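Thermosome subunit (Methanococcoides burtonii, PDB 3AQ1) probably acts as a group II chaperonin that uses ATP binding and hydrolysis to help other proteins fold, and is captured here as a monomer in an open state. Local coordinates at residues K121-A126 with S160-E165; A126-A131 with N343-V348. One frame throughout, in Å; residues are numbered along the deposited sequence.

Contact 1. Residues K121-A126 with S160-E165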
ATOM      1  N   LYS A 121      -0.025 -18.445   6.675  1.00 55.77           N
ATOM      2  CA  LYS A 121       0.888 -17.747   5.765  1.00 51.76           C
ATOM      3  C   LYS A 121       0.666 -18.076   4.275  1.00 54.03           C
ATOM      4  O   LYS A 121       0.542 -17.179   3.444  1.00 54.68           O
ATOM      5  CB  LYS A 121       2.340 -17.983   6.208  1.00 46.77           C
ATOM      6  CG  LYS A 121       3.401 -17.453   5.272  1.00 54.36           C
ATOM      7  CD  LYS A 121       4.501 -16.785   6.074  1.00 66.28           C
ATOM      8  CE  LYS A 121       5.794 -16.701   5.296  1.00 70.28           C
ATOM      9  NZ  LYS A 121       6.772 -15.812   5.996  1.00 74.42           N
ATOM     10  N   GLU A 122       0.593 -19.354   3.933  1.00 55.35           N
ATOM     11  CA  GLU A 122       0.357 -19.737   2.544  1.00 51.15           C
ATOM     12  C   GLU A 122      -0.953 -19.175   1.989  1.00 53.28           C
ATOM     13  O   GLU A 122      -0.965 -18.543   0.936  1.00 57.14           O
ATOM     14  CB  GLU A 122       0.369 -21.260   2.388  1.00 52.19           C
ATOM     15  CG  GLU A 122       1.689 -21.928   2.750  1.00 61.70           C
ATOM     16  CD  GLU A 122       1.905 -22.099   4.257  1.00 77.69           C
ATOM     17  OE1 GLU A 122       0.927 -22.043   5.041  1.00 81.85           O
ATOM     18  OE2 GLU A 122       3.072 -22.306   4.653  1.00 86.10           O
ATOM     19  N   LYS A 123      -2.051 -19.420   2.701  1.00 49.20           N
ATOM     20  CA  LYS A 123      -3.386 -19.053   2.228  1.00 43.29           C
ATOM     21  C   LYS A 123      -3.629 -17.549   2.186  1.00 50.32           C
ATOM     22  O   LYS A 123      -4.275 -17.050   1.267  1.00 49.64           O
ATOM     23  CB  LYS A 123      -4.484 -19.735   3.057  1.00 37.62           C
ATOM     24  CG  LYS A 123      -4.662 -21.236   2.796  1.00 41.78           C
ATOM     25  CD  LYS A 123      -5.481 -21.888   3.917  1.00 55.03           C
ATOM     26  CE  LYS A 123      -5.546 -23.416   3.820  1.00 58.51           C
ATOM     27  NZ  LYS A 123      -6.179 -24.005   5.044  1.00 56.68           N
ATOM     28  N   LEU A 124      -3.125 -16.820   3.174  1.00 48.38           N
ATOM     29  CA  LEU A 124      -3.292 -15.374   3.154  1.00 46.74           C
ATOM     30  C   LEU A 124      -2.465 -14.733   2.029  1.00 47.59           C
ATOM     31  O   LEU A 124      -2.835 -13.697   1.481  1.00 50.82           O
ATOM     32  CB  LEU A 124      -2.940 -14.758   4.502  1.00 38.65           C
ATOM     33  CG  LEU A 124      -3.492 -13.347   4.661  1.00 37.86           C
ATOM     34  CD1 LEU A 124      -5.027 -13.361   4.605  1.00 31.66           C
ATOM     35  CD2 LEU A 124      -3.004 -12.733   5.942  1.00 35.85           C
ATOM     36  N   SER A 125      -1.356 -15.363   1.677  1.00 38.69           N
ATOM     37  CA  SER A 125      -0.521 -14.873   0.591  1.00 47.94           C
ATOM     38  C   SER A 125      -1.238 -15.004  -0.751  1.00 47.48           C
ATOM     39  O   SER A 125      -1.252 -14.081  -1.565  1.00 47.04           O
ATOM     40  CB  SER A 125       0.805 -15.637   0.560  1.00 49.62           C
ATOM     41  OG  SER A 125       1.561 -15.353   1.714  1.00 49.70           O
ATOM     42  N   ALA A 126      -1.824 -16.173  -0.963  1.00 37.39           N
ATOM     43  CA  ALA A 126      -2.628 -16.442  -2.138  1.00 42.90           C
ATOM     44  C   ALA A 126      -3.757 -15.428  -2.268  1.00 38.35           C
ATOM     45  O   ALA A 126      -4.030 -14.914  -3.345  1.00 44.01           O
ATOM     46  CB  ALA A 126      -3.191 -17.843  -2.062  1.00 21.22           C
ATOM     47  N   SER A 160     -13.198 -20.815   7.600  1.00 59.25           N
ATOM     48  CA  SER A 160     -11.782 -20.887   7.276  1.00 52.44           C
ATOM     49  C   SER A 160     -11.402 -19.727   6.362  1.00 60.36           C
ATOM     50  O   SER A 160     -12.252 -19.150   5.687  1.00 64.49           O
ATOM     51  CB  SER A 160     -11.478 -22.244   6.609  1.00 59.22           C
ATOM     52  OG  SER A 160     -10.395 -22.206   5.684  1.00 55.82           O
ATOM     53  N   ILE A 161     -10.125 -19.375   6.337  1.00 56.76           N
ATOM     54  CA  ILE A 161      -9.665 -18.341   5.428  1.00 52.94           C
ATOM     55  C   ILE A 161      -9.958 -18.761   3.990  1.00 63.51           C
ATOM     56  O   ILE A 161      -9.962 -17.940   3.078  1.00 66.37           O
ATOM     57  CB  ILE A 161      -8.175 -18.119   5.595  1.00 49.53           C
ATOM     58  CG1 ILE A 161      -7.719 -16.885   4.834  1.00 40.66           C
ATOM     59  CG2 ILE A 161      -7.416 -19.334   5.126  1.00 53.18           C
ATOM     60  CD1 ILE A 161      -6.267 -16.617   5.038  1.00 49.75           C
ATOM     61  N   ASP A 162     -10.201 -20.054   3.798  1.00 74.06           N
ATOM     62  CA  ASP A 162     -10.496 -20.605   2.475  1.00 78.33           C
ATOM     63  C   ASP A 162     -11.897 -20.206   1.987  1.00 66.92           C
ATOM     64  O   ASP A 162     -12.180 -20.230   0.790  1.00 69.68           O
ATOM     65  CB  ASP A 162     -10.365 -22.134   2.493  1.00 90.09           C
ATOM     66  CG  ASP A 162      -8.920 -22.610   2.407  1.00 97.19           C
ATOM     67  OD1 ASP A 162      -8.118 -21.989   1.666  1.00 80.49           O
ATOM     68  OD2 ASP A 162      -8.601 -23.626   3.070  1.00111.64           O
ATOM     69  N   ASP A 163     -12.766 -19.851   2.925  1.00 49.84           N
ATOM     70  CA  ASP A 163     -14.112 -19.422   2.609  1.00 48.48           C
ATOM     71  C   ASP A 163     -14.115 -17.929   2.311  1.00 60.04           C
ATOM     72  O   ASP A 163     -15.170 -17.338   2.139  1.00 67.43           O
ATOM     73  CB  ASP A 163     -15.063 -19.677   3.786  1.00 59.95           C
ATOM     74  CG  ASP A 163     -15.111 -21.129   4.211  1.00 80.67           C
ATOM     75  OD1 ASP A 163     -14.932 -22.016   3.346  1.00 94.75           O
ATOM     76  OD2 ASP A 163     -15.341 -21.378   5.419  1.00 79.48           O
ATOM     77  N   SER A 164     -12.948 -17.300   2.277  1.00 60.91           N
ATOM     78  CA  SER A 164     -12.914 -15.882   1.936  1.00 61.39           C
ATOM     79  C   SER A 164     -13.350 -15.656   0.484  1.00 55.91           C
ATOM     80  O   SER A 164     -13.063 -16.462  -0.395  1.00 55.45           O
ATOM     81  CB  SER A 164     -11.535 -15.280   2.227  1.00 57.47           C
ATOM     82  OG  SER A 164     -11.338 -15.165   3.631  1.00 55.06           O
ATOM     83  N   GLU A 165     -14.075 -14.574   0.237  1.00 54.06           N
ATOM     84  CA  GLU A 165     -14.562 -14.309  -1.110  1.00 57.41           C
ATOM     85  C   GLU A 165     -13.971 -13.042  -1.702  1.00 55.92           C
ATOM     86  O   GLU A 165     -13.643 -12.091  -0.988  1.00 47.69           O
ATOM     87  CB  GLU A 165     -16.088 -14.203  -1.134  1.00 59.89           C
ATOM     88  CG  GLU A 165     -16.825 -15.461  -0.743  1.00 55.81           C
ATOM     89  CD  GLU A 165     -18.317 -15.230  -0.587  1.00 66.28           C
ATOM     90  OE1 GLU A 165     -18.816 -15.183   0.562  1.00 73.71           O
ATOM     91  OE2 GLU A 165     -18.988 -15.091  -1.622  1.00 73.95           O
TER
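Ile161 drives its two branches against the flank of helix 121-132, and Lys123 and Leu124 receive one each. This is the close-packed part. With CG1 anti to the backbone N (chi1 -170°) and the chain continuing straight, CD1 points at Leu124. It meets Leu124 CD1 at 3.5 Å, the two side chains running about perpendicular, and also lies 3.8 Å from Leu124 CB. The other branch, Ile161 CG2, packs on the aliphatic part of the lysine, 3.6 Å from Lys123 CB and 3.4 Å from Lys123 CD. Leu124 is itself backed by Ile112 and by Leu338 and Ala341, so the isoleucine joins an apolar cluster formed with Ile112 of a loop and with helix 332-355. With only an alanine here, CG1, CD1 and CG2 are gone, which would probably open a gap beside Leu124 and leave the lysine chain without its apolar support.

The piece that carries Ile161 is a 3-10 turn leading into strand 165-167, in what by homology is the intermediate domain of the chaperonin. Asp163 N bonds back to Ser160 O (2.9 Å), while the Asp163 carboxylate returns to Ser160 N, OD2 accepting from well above the carboxylate plane. Ser164 OG then ties the turn to His328 N on strand 323-329.

The solvent side is polar and looser. The same stretch of lysine chain passes Asp162 OD1, 3.5 Å from Lys123 CD, crossing that side chain at about a right angle. Between these two exposed side chains Lys123 NZ forms a salt bridge to Asp162 OD2 at 3.1 Å, whose hydrogen bond is weak.

Contact 2. Residues A126-A131 with N343-V348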
ATOM      1  N   ALA A 126      -1.824 -16.173  -0.963  1.00 37.39           N
ATOM      2  CA  ALA A 126      -2.628 -16.442  -2.138  1.00 42.90           C
ATOM      3  C   ALA A 126      -3.757 -15.428  -2.268  1.00 38.35           C
ATOM      4  O   ALA A 126      -4.030 -14.914  -3.345  1.00 44.01           O
ATOM      5  CB  ALA A 126      -3.191 -17.843  -2.062  1.00 21.22           C
ATOM      6  N   LEU A 127      -4.413 -15.154  -1.155  1.00 42.63           N
ATOM      7  CA  LEU A 127      -5.543 -14.251  -1.150  1.00 44.69           C
ATOM      8  C   LEU A 127      -5.067 -12.843  -1.495  1.00 42.34           C
ATOM      9  O   LEU A 127      -5.678 -12.170  -2.323  1.00 39.03           O
ATOM     10  CB  LEU A 127      -6.240 -14.295   0.213  1.00 34.16           C
ATOM     11  CG  LEU A 127      -7.492 -13.460   0.396  1.00 36.26           C
ATOM     12  CD1 LEU A 127      -8.404 -13.702  -0.780  1.00 34.65           C
ATOM     13  CD2 LEU A 127      -8.167 -13.829   1.699  1.00 40.50           C
ATOM     14  N   THR A 128      -3.973 -12.406  -0.869  1.00 33.03           N
ATOM     15  CA  THR A 128      -3.386 -11.110  -1.184  1.00 38.07           C
ATOM     16  C   THR A 128      -3.115 -10.932  -2.679  1.00 45.87           C
ATOM     17  O   THR A 128      -3.465  -9.912  -3.269  1.00 48.00           O
ATOM     18  CB  THR A 128      -2.048 -10.909  -0.492  1.00 34.57           C
ATOM     19  OG1 THR A 128      -2.225 -10.963   0.924  1.00 45.67           O
ATOM     20  CG2 THR A 128      -1.499  -9.561  -0.871  1.00 30.16           C
ATOM     21  N   VAL A 129      -2.475 -11.931  -3.278  1.00 43.44           N
ATOM     22  CA  VAL A 129      -2.030 -11.850  -4.660  1.00 39.31           C
ATOM     23  C   VAL A 129      -3.212 -11.831  -5.644  1.00 46.54           C
ATOM     24  O   VAL A 129      -3.209 -11.103  -6.639  1.00 46.71           O
ATOM     25  CB  VAL A 129      -1.007 -12.981  -4.971  1.00 39.02           C
ATOM     26  CG1 VAL A 129      -0.744 -13.113  -6.461  1.00 40.82           C
ATOM     27  CG2 VAL A 129       0.297 -12.721  -4.241  1.00 44.78           C
ATOM     28  N   LYS A 130      -4.237 -12.612  -5.334  1.00 44.05           N
ATOM     29  CA  LYS A 130      -5.427 -12.695  -6.162  1.00 39.97           C
ATOM     30  C   LYS A 130      -6.252 -11.401  -6.123  1.00 49.33           C
ATOM     31  O   LYS A 130      -6.885 -11.032  -7.108  1.00 57.93           O
ATOM     32  CB  LYS A 130      -6.255 -13.881  -5.699  1.00 30.54           C
ATOM     33  CG  LYS A 130      -7.567 -14.062  -6.399  1.00 47.29           C
ATOM     34  CD  LYS A 130      -8.188 -15.382  -5.979  1.00 59.40           C
ATOM     35  CE  LYS A 130      -9.569 -15.586  -6.579  1.00 67.80           C
ATOM     36  NZ  LYS A 130     -10.203 -16.824  -6.025  1.00 74.06           N
ATOM     37  N   ALA A 131      -6.244 -10.727  -4.978  1.00 47.31           N
ATOM     38  CA  ALA A 131      -6.941  -9.461  -4.802  1.00 41.20           C
ATOM     39  C   ALA A 131      -6.191  -8.353  -5.528  1.00 56.18           C
ATOM     40  O   ALA A 131      -6.767  -7.630  -6.345  1.00 59.11           O
ATOM     41  CB  ALA A 131      -7.062  -9.130  -3.319  1.00 25.96           C
ATOM     42  N   ASN A 343      -3.869  -6.268   5.136  1.00 46.47           N
ATOM     43  CA  ASN A 343      -3.632  -4.870   4.805  1.00 47.62           C
ATOM     44  C   ASN A 343      -2.164  -4.618   4.488  1.00 49.48           C
ATOM     45  O   ASN A 343      -1.849  -3.980   3.505  1.00 52.33           O
ATOM     46  CB  ASN A 343      -4.133  -3.928   5.904  1.00 53.13           C
ATOM     47  CG  ASN A 343      -5.365  -3.156   5.484  1.00 74.55           C
ATOM     48  OD1 ASN A 343      -5.375  -2.512   4.431  1.00 81.60           O
ATOM     49  ND2 ASN A 343      -6.417  -3.216   6.303  1.00 80.10           N
ATOM     50  N   ASP A 344      -1.257  -5.141   5.305  1.00 49.91           N
ATOM     51  CA  ASP A 344       0.157  -4.950   5.023  1.00 49.43           C
ATOM     52  C   ASP A 344       0.580  -5.632   3.735  1.00 49.12           C
ATOM     53  O   ASP A 344       1.228  -5.018   2.889  1.00 51.73           O
ATOM     54  CB  ASP A 344       1.020  -5.434   6.180  1.00 54.42           C
ATOM     55  CG  ASP A 344       0.932  -4.534   7.376  1.00 59.03           C
ATOM     56  OD1 ASP A 344       0.614  -3.342   7.194  1.00 63.62           O
ATOM     57  OD2 ASP A 344       1.172  -5.024   8.499  1.00 66.57           O
ATOM     58  N   ALA A 345       0.210  -6.901   3.583  1.00 40.73           N
ATOM     59  CA  ALA A 345       0.614  -7.654   2.402  1.00 38.79           C
ATOM     60  C   ALA A 345       0.091  -7.024   1.113  1.00 44.45           C
ATOM     61  O   ALA A 345       0.817  -6.942   0.127  1.00 51.14           O
ATOM     62  CB  ALA A 345       0.185  -9.097   2.508  1.00 36.74           C
ATOM     63  N   LEU A 346      -1.169  -6.590   1.123  1.00 47.28           N
ATOM     64  CA  LEU A 346      -1.760  -5.938  -0.040  1.00 47.77           C
ATOM     65  C   LEU A 346      -0.879  -4.771  -0.485  1.00 44.43           C
ATOM     66  O   LEU A 346      -0.497  -4.688  -1.647  1.00 49.37           O
ATOM     67  CB  LEU A 346      -3.197  -5.463   0.248  1.00 46.12           C
ATOM     68  CG  LEU A 346      -4.293  -6.535   0.295  1.00 43.58           C
ATOM     69  CD1 LEU A 346      -5.537  -6.046   1.004  1.00 43.65           C
ATOM     70  CD2 LEU A 346      -4.629  -7.064  -1.072  1.00 36.50           C
ATOM     71  N   HIS A 347      -0.535  -3.896   0.455  1.00 45.12           N
ATOM     72  CA  HIS A 347       0.319  -2.736   0.189  1.00 53.09           C
ATOM     73  C   HIS A 347       1.696  -3.082  -0.360  1.00 56.93           C
ATOM     74  O   HIS A 347       2.100  -2.535  -1.385  1.00 58.89           O
ATOM     75  CB  HIS A 347       0.449  -1.863   1.440  1.00 55.29           C
ATOM     76  CG  HIS A 347      -0.763  -1.020   1.703  1.00 84.29           C
ATOM     77  ND1 HIS A 347      -0.864   0.290   1.284  1.00 97.20           N
ATOM     78  CD2 HIS A 347      -1.935  -1.306   2.323  1.00 84.60           C
ATOM     79  CE1 HIS A 347      -2.038   0.776   1.649  1.00 96.88           C
ATOM     80  NE2 HIS A 347      -2.707  -0.173   2.279  1.00 88.91           N
ATOM     81  N   VAL A 348       2.411  -3.981   0.315  1.00 52.76           N
ATOM     82  CA  VAL A 348       3.738  -4.387  -0.142  1.00 55.75           C
ATOM     83  C   VAL A 348       3.679  -4.912  -1.574  1.00 51.38           C
ATOM     84  O   VAL A 348       4.456  -4.505  -2.434  1.00 62.13           O
ATOM     85  CB  VAL A 348       4.387  -5.459   0.771  1.00 52.34           C
ATOM     86  CG1 VAL A 348       5.803  -5.719   0.324  1.00 45.57           C
ATOM     87  CG2 VAL A 348       4.387  -5.000   2.211  1.00 56.55           C
TER
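Thr128 makes the first meeting with helix 332-355, setting its branched side chain against the backbone and CB of Ala345. The axes of segments 126-131 and 343-348 come within 9.2 Å and diverge by 47°, running in the same general sense. Thr128 OG1 rests 3.4 Å from Ala345 CB, but its polar partner lies in its own helix: the hydroxyl bonds to Leu124 O, one turn back, which satisfies this buried oxygen and lets it sit against a methyl. The same rotation places CG2 anti to the backbone N (chi1 -61° for OG1), so that the methyl leans over the Ala345-Leu346 peptide, 3.6 Å from Leu346 N.

One turn further on, Ala131 takes up the contact. Its CB meets one branch of Leu346, 3.9 Å from CD2, and that same CD2 methyl also lies 3.8 Å from Thr128 O, tucked between the two residues. No hydrogen bond joins the two segments; alanines and a threonine form most of the interface, with Leu346 the longer side chain between.

Thr128 also packs on Ala108 of helix 101-109, while Ile151 of strand 151-157 touches both Ala131 and Leu346. This buried helix pair, flanked by a third helix and a strand, is consistent with the core of the intermediate domain of group II chaperonins.

After three earlier helices and a short strand the chain forms helix 121-132, which serves both contacts and shares Ala126 between them. Contact 1 closes the shorter loop, 33 residues on, after strand 151-157 has run past. Contact 2 closes a much longer one: 211 residues, among them strands of the mixed sheet, intervene before 343-348 on helix 332-355. Contact 2 starts inside the loop closed by contact 1 (126-131 precedes 160-165) and ends beyond it, so the two cross. Their centres are 11 Å apart and they touch directly, Ser164 CB packing 3.7 Å from Leu127 CD2. One helix is thus tied at its beginning to the turn before strand 165-167 and further along to helix 332-355.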